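Local coordinates for protein ammonium transporter (Kuenenia stuttgartiensis, PDB 6EU6) that probably senses ammonium at the membrane as the transporter-like part of an ammonium sensor histidine kinase that signals across it, at residues I134-F139 and A167-S172; K157-I162 and Q360-I365; H171-W176 and S369-L374. All blocks are in the same frame, centred on the assembly; numbering follows the deposited sequence.

Contact 1 of 3, residues I134-F139 and A167-S172; sequences IIYPIF and ATVVHS
CG stands anti to the backbone N in both Tyr136 (chi1 174°) and Phe139 (chi1 -171°), which carries the two rings from helix 121-144 over to Val169 and its neighbours on helix 167-185. The Phe139 ring meets Val169 CG2 edge-on and in plane, 3.8 Å from its CE1. Thr168 CG2 approaches the same ring obliquely, 3.7 Å from Phe139 CZ, while Thr168 OG1 turns to Thr334. One turn back, Tyr136 brings its edge to the Val169 carbonyl, with CE1 3.1 Å from Val169 O, and its OH lies beside Val170 CG2. Between the rings a water donates to Tyr136 O at 2.8 Å and to Val169 O at 2.9 Å, a polar link in a mainly apolar seam. Both backbones are irregular here: Pro137 kinks its helix, and the other helix opens in a wide pi-type turn, with Ser172 N bonded to Ala167 O at 2.8 Å. The segment axes run antiparallel at 174°, 9.8 Å apart. Asp163 holds the first N-H groups of helix 167-185, which carries His171, hydrogen-bonded through ND1 to His326 ND1, the twin-histidine pair characteristic of the Amt fold.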
# COMPACT_ATOMS: atom_id res chain seq x y z
N ILE A 134 19.78 -1.43 22.66
CA ILE A 134 20.93 -2.30 23.05
C ILE A 134 21.22 -3.44 22.08
O ILE A 134 22.21 -3.40 21.34
CB ILE A 134 20.74 -2.81 24.50
CG1 ILE A 134 20.92 -1.59 25.43
CG2 ILE A 134 21.84 -3.82 24.86
CD1 ILE A 134 20.10 -1.67 26.62
N ILE A 135 20.35 -4.41 22.05
CA ILE A 135 20.62 -5.66 21.30
C ILE A 135 20.84 -5.36 19.83
O ILE A 135 21.90 -5.70 19.25
CB ILE A 135 19.51 -6.72 21.50
CG1 ILE A 135 19.40 -7.09 22.98
CG2 ILE A 135 19.72 -7.94 20.63
CD1 ILE A 135 18.29 -8.06 23.26
N TYR A 136 19.83 -4.72 19.20
CA TYR A 136 19.90 -4.53 17.72
C TYR A 136 21.04 -3.63 17.26
O TYR A 136 21.82 -4.00 16.35
CB TYR A 136 18.51 -4.06 17.19
CG TYR A 136 18.53 -3.71 15.77
CD1 TYR A 136 18.53 -4.69 14.81
CD2 TYR A 136 18.66 -2.38 15.38
CE1 TYR A 136 18.62 -4.36 13.48
CE2 TYR A 136 18.77 -2.02 14.03
CZ TYR A 136 18.73 -3.03 13.06
OH TYR A 136 18.78 -2.71 11.70
N PRO A 137 21.13 -2.41 17.80
CA PRO A 137 22.14 -1.55 17.24
C PRO A 137 23.63 -1.96 17.58
O PRO A 137 24.51 -1.69 16.79
CB PRO A 137 21.84 -0.17 17.87
CG PRO A 137 21.20 -0.50 19.18
CD PRO A 137 20.43 -1.81 18.95
N ILE A 138 23.87 -2.63 18.69
CA ILE A 138 25.25 -3.07 18.99
C ILE A 138 25.68 -4.22 18.08
O ILE A 138 26.71 -4.14 17.44
CB ILE A 138 25.40 -3.43 20.49
CG1 ILE A 138 25.31 -2.16 21.30
CG2 ILE A 138 26.75 -4.13 20.72
CD1 ILE A 138 25.07 -2.35 22.80
N PHE A 139 24.85 -5.25 17.95
CA PHE A 139 25.09 -6.24 16.86
C PHE A 139 25.18 -5.61 15.49
O PHE A 139 26.02 -5.98 14.69
CB PHE A 139 24.09 -7.43 16.86
CG PHE A 139 24.48 -8.52 15.90
CD1 PHE A 139 24.10 -8.45 14.55
CD2 PHE A 139 25.30 -9.57 16.29
CE1 PHE A 139 24.51 -9.45 13.64
CE2 PHE A 139 25.73 -10.57 15.37
CZ PHE A 139 25.30 -10.50 14.05
N ALA A 167 19.33 -10.48 7.03
CA ALA A 167 18.79 -11.76 7.42
C ALA A 167 19.10 -12.09 8.91
O ALA A 167 18.24 -12.61 9.66
CB ALA A 167 19.32 -12.87 6.52
N THR A 168 20.33 -11.78 9.30
CA THR A 168 20.79 -11.92 10.66
C THR A 168 20.56 -10.61 11.43
O THR A 168 19.95 -10.61 12.49
CB THR A 168 22.29 -12.35 10.71
OG1 THR A 168 22.43 -13.69 10.20
CG2 THR A 168 22.75 -12.38 12.11
N VAL A 169 21.01 -9.51 10.88
CA VAL A 169 21.06 -8.24 11.62
C VAL A 169 19.63 -7.80 12.03
O VAL A 169 19.42 -7.35 13.17
CB VAL A 169 21.73 -7.18 10.77
CG1 VAL A 169 21.67 -5.78 11.46
CG2 VAL A 169 23.20 -7.53 10.60
N VAL A 170 18.67 -7.95 11.13
CA VAL A 170 17.27 -7.68 11.43
C VAL A 170 16.53 -8.93 11.93
O VAL A 170 15.98 -8.97 13.02
CB VAL A 170 16.59 -7.03 10.21
CG1 VAL A 170 15.08 -6.82 10.47
CG2 VAL A 170 17.23 -5.64 9.97
N HIS A 171 16.47 -9.97 11.09
CA HIS A 171 15.50 -10.98 11.27
C HIS A 171 15.91 -11.97 12.35
O HIS A 171 15.16 -12.25 13.26
CB HIS A 171 15.27 -11.60 9.88
CG HIS A 171 14.52 -10.65 8.99
ND1 HIS A 171 13.22 -10.27 9.22
CD2 HIS A 171 14.90 -10.00 7.87
CE1 HIS A 171 12.83 -9.44 8.28
NE2 HIS A 171 13.85 -9.22 7.48
N SER A 172 17.10 -12.56 12.25
CA SER A 172 17.52 -13.50 13.34
C SER A 172 17.63 -12.80 14.67
O SER A 172 17.15 -13.31 15.72
CB SER A 172 18.78 -14.27 12.99
OG SER A 172 18.50 -15.11 11.89
O HOH W 1 21.43 -6.47 15.01

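Contact 2 of 3, residues K157-I162 and Q360-I365; sequences KELGFI and QALGVI
The phenyl ring of Phe161 and the carboxamide of Gln360 lie in planes only 15° apart while the two side chains cross at about a right angle; Gln360 OE1 comes obliquely to Phe161 CD1, at 3.7 Å. The same ring leans on the helix backbone, Phe161 CE1 being 3.6 Å from Gly363 CA, also from an oblique direction. A side chain at Gly363 would collide, since a CB there would fall 2.0 Å from Phe161 CE1; the bare backbone thus makes the seat for the ring.

The amide makes its bonds in its own plane. A bend at chi2 (-55°) folds the Gln360 chain so that OE1 takes Ile162 N-H at 3.0 Å on an in-plane lone pair, while NE2 donates to Ile162 O at 2.8 Å, nearly straight at 171°. One side chain thereby pairs with both backbone polar groups of a single residue. Farther out, Leu159 CD1 touches Leu362 CD2 at 3.7 Å. Gly160, with positive phi, forms a Schellman motif after the short helix, and Lys157 NZ returns to bond Phe161 O at 2.8 Å. Outside the two segments, NZ also pairs with the sulfonate of a bound MES buffer molecule, probably from the crystallisation liquor.

Gln356 NE2 gives OE1 a second donor, and Thr334 O gives NE2 a second acceptor. With four bonds gripping it, the buried amide has its rotation fixed: a flip would set its NH2 against the Ile162 N-H and its oxygen against the Ile162 carbonyl, so the chemistry implies a polar anchor of the loop onto helix 353-385.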
# COMPACT_ATOMS: atom_id res chain seq x y z
N LYS A 157 32.19 -7.66 10.66
CA LYS A 157 32.48 -7.28 9.29
C LYS A 157 33.99 -7.39 8.94
O LYS A 157 34.38 -7.92 7.88
CB LYS A 157 32.02 -5.87 9.06
CG LYS A 157 32.44 -5.29 7.73
CD LYS A 157 31.97 -6.09 6.52
CE LYS A 157 30.46 -5.95 6.29
NZ LYS A 157 29.97 -6.90 5.28
N GLU A 158 34.82 -6.95 9.88
CA GLU A 158 36.29 -7.07 9.77
C GLU A 158 36.68 -8.54 9.48
O GLU A 158 37.53 -8.81 8.65
CB GLU A 158 36.92 -6.60 11.06
CG GLU A 158 38.42 -6.80 11.10
CD GLU A 158 39.05 -5.91 10.11
OE1 GLU A 158 38.83 -4.71 10.24
OE2 GLU A 158 39.71 -6.40 9.17
N LEU A 159 36.04 -9.49 10.16
CA LEU A 159 36.28 -10.93 9.87
C LEU A 159 35.71 -11.39 8.53
O LEU A 159 35.94 -12.54 8.15
CB LEU A 159 35.69 -11.82 10.94
CG LEU A 159 36.39 -11.61 12.26
CD1 LEU A 159 35.77 -12.60 13.22
CD2 LEU A 159 37.92 -11.75 12.22
N GLY A 160 34.94 -10.53 7.84
CA GLY A 160 34.33 -10.94 6.55
C GLY A 160 32.84 -11.37 6.55
O GLY A 160 32.36 -11.92 5.57
N PHE A 161 32.14 -11.13 7.65
CA PHE A 161 30.70 -11.42 7.74
C PHE A 161 29.93 -10.62 6.67
O PHE A 161 30.19 -9.44 6.50
CB PHE A 161 30.16 -11.08 9.11
CG PHE A 161 28.75 -11.53 9.33
CD1 PHE A 161 28.43 -12.89 9.33
CD2 PHE A 161 27.74 -10.62 9.55
CE1 PHE A 161 27.14 -13.33 9.55
CE2 PHE A 161 26.41 -11.06 9.78
CZ PHE A 161 26.13 -12.41 9.74
N ILE A 162 29.02 -11.30 5.98
CA ILE A 162 28.17 -10.71 4.96
C ILE A 162 26.68 -10.86 5.36
O ILE A 162 26.24 -11.93 5.71
CB ILE A 162 28.39 -11.40 3.62
CG1 ILE A 162 29.85 -11.12 3.12
CG2 ILE A 162 27.41 -10.94 2.55
CD1 ILE A 162 30.24 -12.06 2.00
N GLN A 360 30.19 -17.00 8.26
CA GLN A 360 28.74 -16.84 8.33
C GLN A 360 28.21 -17.57 9.56
O GLN A 360 27.47 -17.00 10.39
CB GLN A 360 28.06 -17.32 7.05
CG GLN A 360 28.42 -16.52 5.76
CD GLN A 360 28.19 -15.05 5.86
OE1 GLN A 360 29.12 -14.27 6.01
NE2 GLN A 360 26.91 -14.64 5.79
N ALA A 361 28.68 -18.78 9.76
CA ALA A 361 28.27 -19.54 10.94
C ALA A 361 28.67 -18.84 12.26
O ALA A 361 27.94 -18.88 13.25
CB ALA A 361 28.85 -20.93 10.91
N LEU A 362 29.83 -18.21 12.25
CA LEU A 362 30.27 -17.51 13.43
C LEU A 362 29.33 -16.34 13.70
O LEU A 362 28.97 -16.06 14.82
CB LEU A 362 31.71 -17.02 13.30
CG LEU A 362 32.12 -15.93 14.29
CD1 LEU A 362 32.08 -16.54 15.69
CD2 LEU A 362 33.51 -15.40 13.96
N GLY A 363 28.97 -15.62 12.65
CA GLY A 363 27.97 -14.52 12.79
C GLY A 363 26.64 -15.00 13.32
O GLY A 363 26.02 -14.36 14.20
N VAL A 364 26.20 -16.13 12.81
CA VAL A 364 24.96 -16.75 13.25
C VAL A 364 24.97 -17.07 14.74
O VAL A 364 23.99 -16.83 15.46
CB VAL A 364 24.69 -18.03 12.45
CG1 VAL A 364 23.71 -18.95 13.12
CG2 VAL A 364 24.19 -17.66 11.06
N ILE A 365 26.06 -17.68 15.20
CA ILE A 365 26.21 -18.06 16.61
C ILE A 365 26.35 -16.90 17.53
O ILE A 365 25.84 -16.90 18.66
CB ILE A 365 27.42 -19.04 16.76
CG1 ILE A 365 26.98 -20.39 16.23
CG2 ILE A 365 27.86 -19.15 18.19
CD1 ILE A 365 28.10 -21.21 15.67

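Contact 3 of 3, residues H171-W176 and S369-L374; sequences HSIGGW and SWSFGL
Within the membrane helix bundle of the Amt fold, segments 171-176 and 369-374 run nearly parallel, the first on helix 167-185, which carries His171 of the twin-histidine pair, the second on helix 353-385, and Ile173 and Trp176 meet Ser371 and Phe372 there. The segment axes approach to 8.3 Å at a crossing angle of -20°, and the backbones come nearest where Trp176 CA is 4.9 Å from Phe372 CA.

A polar bond sits in the middle of the seam. Ser371 holds OG anti to its backbone N (chi1 179°), and from there OG donates to Ile173 O at 2.6 Å. The bond uses an in-plane lone pair of the carbonyl, with a C=O...donor angle of 138°. Replacing Ser371 by an alanine removes this donor and would probably leave the Ile173 carbonyl without its mate across the buried interface.

Apolar contacts accompany the bond. Ile173 CD1 packs on Ser371 CB at 3.9 Å and reaches the edge of the Trp370 indole, near its plane, at 4.5 Å from Trp370 CD1. The indole NE1 itself bonds Ile135 O of helix 121-144. Trp176 points its CB at segment 369-374, but its indole leads away from that segment and meets Phe368, just before it on the same helix, edge-to-face. Phe372 has a bound nonyl maltoside detergent about 4 Å from its side chain at the nearest atoms. Trp176 CB rests 4.1 Å from Phe372 CB, and Trp176 O comes to the ring edge, near its plane, 3.6 Å from Phe372 CD1.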
# COMPACT_ATOMS: atom_id res chain seq x y z
N HIS A 171 16.47 -9.97 11.09
CA HIS A 171 15.50 -10.98 11.27
C HIS A 171 15.91 -11.97 12.35
O HIS A 171 15.16 -12.25 13.26
CB HIS A 171 15.27 -11.60 9.88
CG HIS A 171 14.52 -10.65 8.99
ND1 HIS A 171 13.22 -10.27 9.22
CD2 HIS A 171 14.90 -10.00 7.87
CE1 HIS A 171 12.83 -9.44 8.28
NE2 HIS A 171 13.85 -9.22 7.48
N SER A 172 17.10 -12.56 12.25
CA SER A 172 17.52 -13.50 13.34
C SER A 172 17.63 -12.80 14.67
O SER A 172 17.15 -13.31 15.72
CB SER A 172 18.78 -14.27 12.99
OG SER A 172 18.50 -15.11 11.89
N ILE A 173 18.20 -11.61 14.67
CA ILE A 173 18.30 -10.87 15.92
C ILE A 173 16.94 -10.66 16.57
O ILE A 173 16.75 -10.91 17.76
CB ILE A 173 19.00 -9.52 15.66
CG1 ILE A 173 20.50 -9.78 15.42
CG2 ILE A 173 18.79 -8.54 16.82
CD1 ILE A 173 21.33 -10.06 16.70
N GLY A 174 15.98 -10.14 15.80
CA GLY A 174 14.64 -9.99 16.31
C GLY A 174 13.97 -11.31 16.68
O GLY A 174 13.27 -11.37 17.69
N GLY A 175 14.23 -12.37 15.90
CA GLY A 175 13.59 -13.65 16.10
C GLY A 175 14.10 -14.34 17.41
O GLY A 175 13.32 -14.94 18.12
N TRP A 176 15.41 -14.26 17.69
CA TRP A 176 15.98 -14.84 18.93
C TRP A 176 15.56 -14.07 20.18
O TRP A 176 15.30 -14.66 21.25
CB TRP A 176 17.53 -14.94 18.83
CG TRP A 176 18.03 -15.75 17.68
CD1 TRP A 176 19.10 -15.46 16.89
CD2 TRP A 176 17.47 -16.96 17.14
NE1 TRP A 176 19.23 -16.39 15.91
CE2 TRP A 176 18.29 -17.34 16.06
CE3 TRP A 176 16.42 -17.80 17.51
CZ2 TRP A 176 18.04 -18.46 15.30
CZ3 TRP A 176 16.20 -18.93 16.76
CH2 TRP A 176 16.99 -19.24 15.67
N SER A 369 23.77 -15.92 20.44
CA SER A 369 24.21 -15.82 21.84
C SER A 369 23.91 -14.46 22.42
O SER A 369 23.52 -14.35 23.61
CB SER A 369 25.74 -16.08 21.96
OG SER A 369 26.05 -17.38 21.42
N TRP A 370 24.16 -13.42 21.63
CA TRP A 370 23.89 -12.07 22.06
C TRP A 370 22.38 -11.80 22.29
O TRP A 370 21.99 -11.34 23.35
CB TRP A 370 24.47 -11.13 21.01
CG TRP A 370 24.25 -9.60 21.21
CD1 TRP A 370 23.46 -8.75 20.41
CD2 TRP A 370 24.89 -8.76 22.15
NE1 TRP A 370 23.57 -7.45 20.87
CE2 TRP A 370 24.41 -7.43 21.95
CE3 TRP A 370 25.77 -9.00 23.22
CZ2 TRP A 370 24.86 -6.35 22.72
CZ3 TRP A 370 26.21 -7.90 23.99
CH2 TRP A 370 25.74 -6.60 23.73
N SER A 371 21.54 -12.06 21.27
CA SER A 371 20.14 -11.69 21.32
C SER A 371 19.31 -12.65 22.16
O SER A 371 18.56 -12.20 23.03
CB SER A 371 19.56 -11.47 19.86
OG SER A 371 18.19 -11.14 19.97
N PHE A 372 19.48 -13.96 22.00
CA PHE A 372 18.79 -14.86 22.92
C PHE A 372 19.33 -14.68 24.35
O PHE A 372 18.58 -14.63 25.29
CB PHE A 372 18.97 -16.28 22.46
CG PHE A 372 18.20 -17.25 23.26
CD1 PHE A 372 16.82 -17.37 23.09
CD2 PHE A 372 18.86 -18.07 24.19
CE1 PHE A 372 16.08 -18.21 23.89
CE2 PHE A 372 18.12 -18.93 24.98
CZ PHE A 372 16.74 -19.03 24.81
N GLY A 373 20.64 -14.65 24.54
CA GLY A 373 21.16 -14.54 25.91
C GLY A 373 20.82 -13.25 26.64
O GLY A 373 20.36 -13.26 27.78
N LEU A 374 21.02 -12.11 26.00
CA LEU A 374 20.54 -10.87 26.61
C LEU A 374 19.02 -10.78 26.76
O LEU A 374 18.50 -10.14 27.68
CB LEU A 374 21.00 -9.66 25.85
CG LEU A 374 22.41 -9.19 26.13
CD1 LEU A 374 22.75 -7.96 25.26
CD2 LEU A 374 22.54 -8.82 27.62

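How the contacts relate
Contacts 1 and 3 share helix 167-185, their centres about 7 Å apart: one joins it to helix 121-144, the other to helix 353-385. The third pair, helices 121-144 and 353-385, is joined by the probable hydrogen bond of Trp370 NE1 to Ile135 O (2.9 Å). Contact 1 is wholly buried, whereas contact 3 reaches the surface at Phe372, beside detergent. Contact 2 lies farther from the centre of the chain, where a loop meets an earlier turn of helix 353-385; it is mostly buried, with Leu159 on the surface. Contact 1 is mainly apolar with a bridging water, contact 3 adds a single hydroxyl-to-carbonyl bond to its packing, and contact 2 rests on a paired amide. Phe161 CZ against Thr168 OG1 joins contacts 2 and 1.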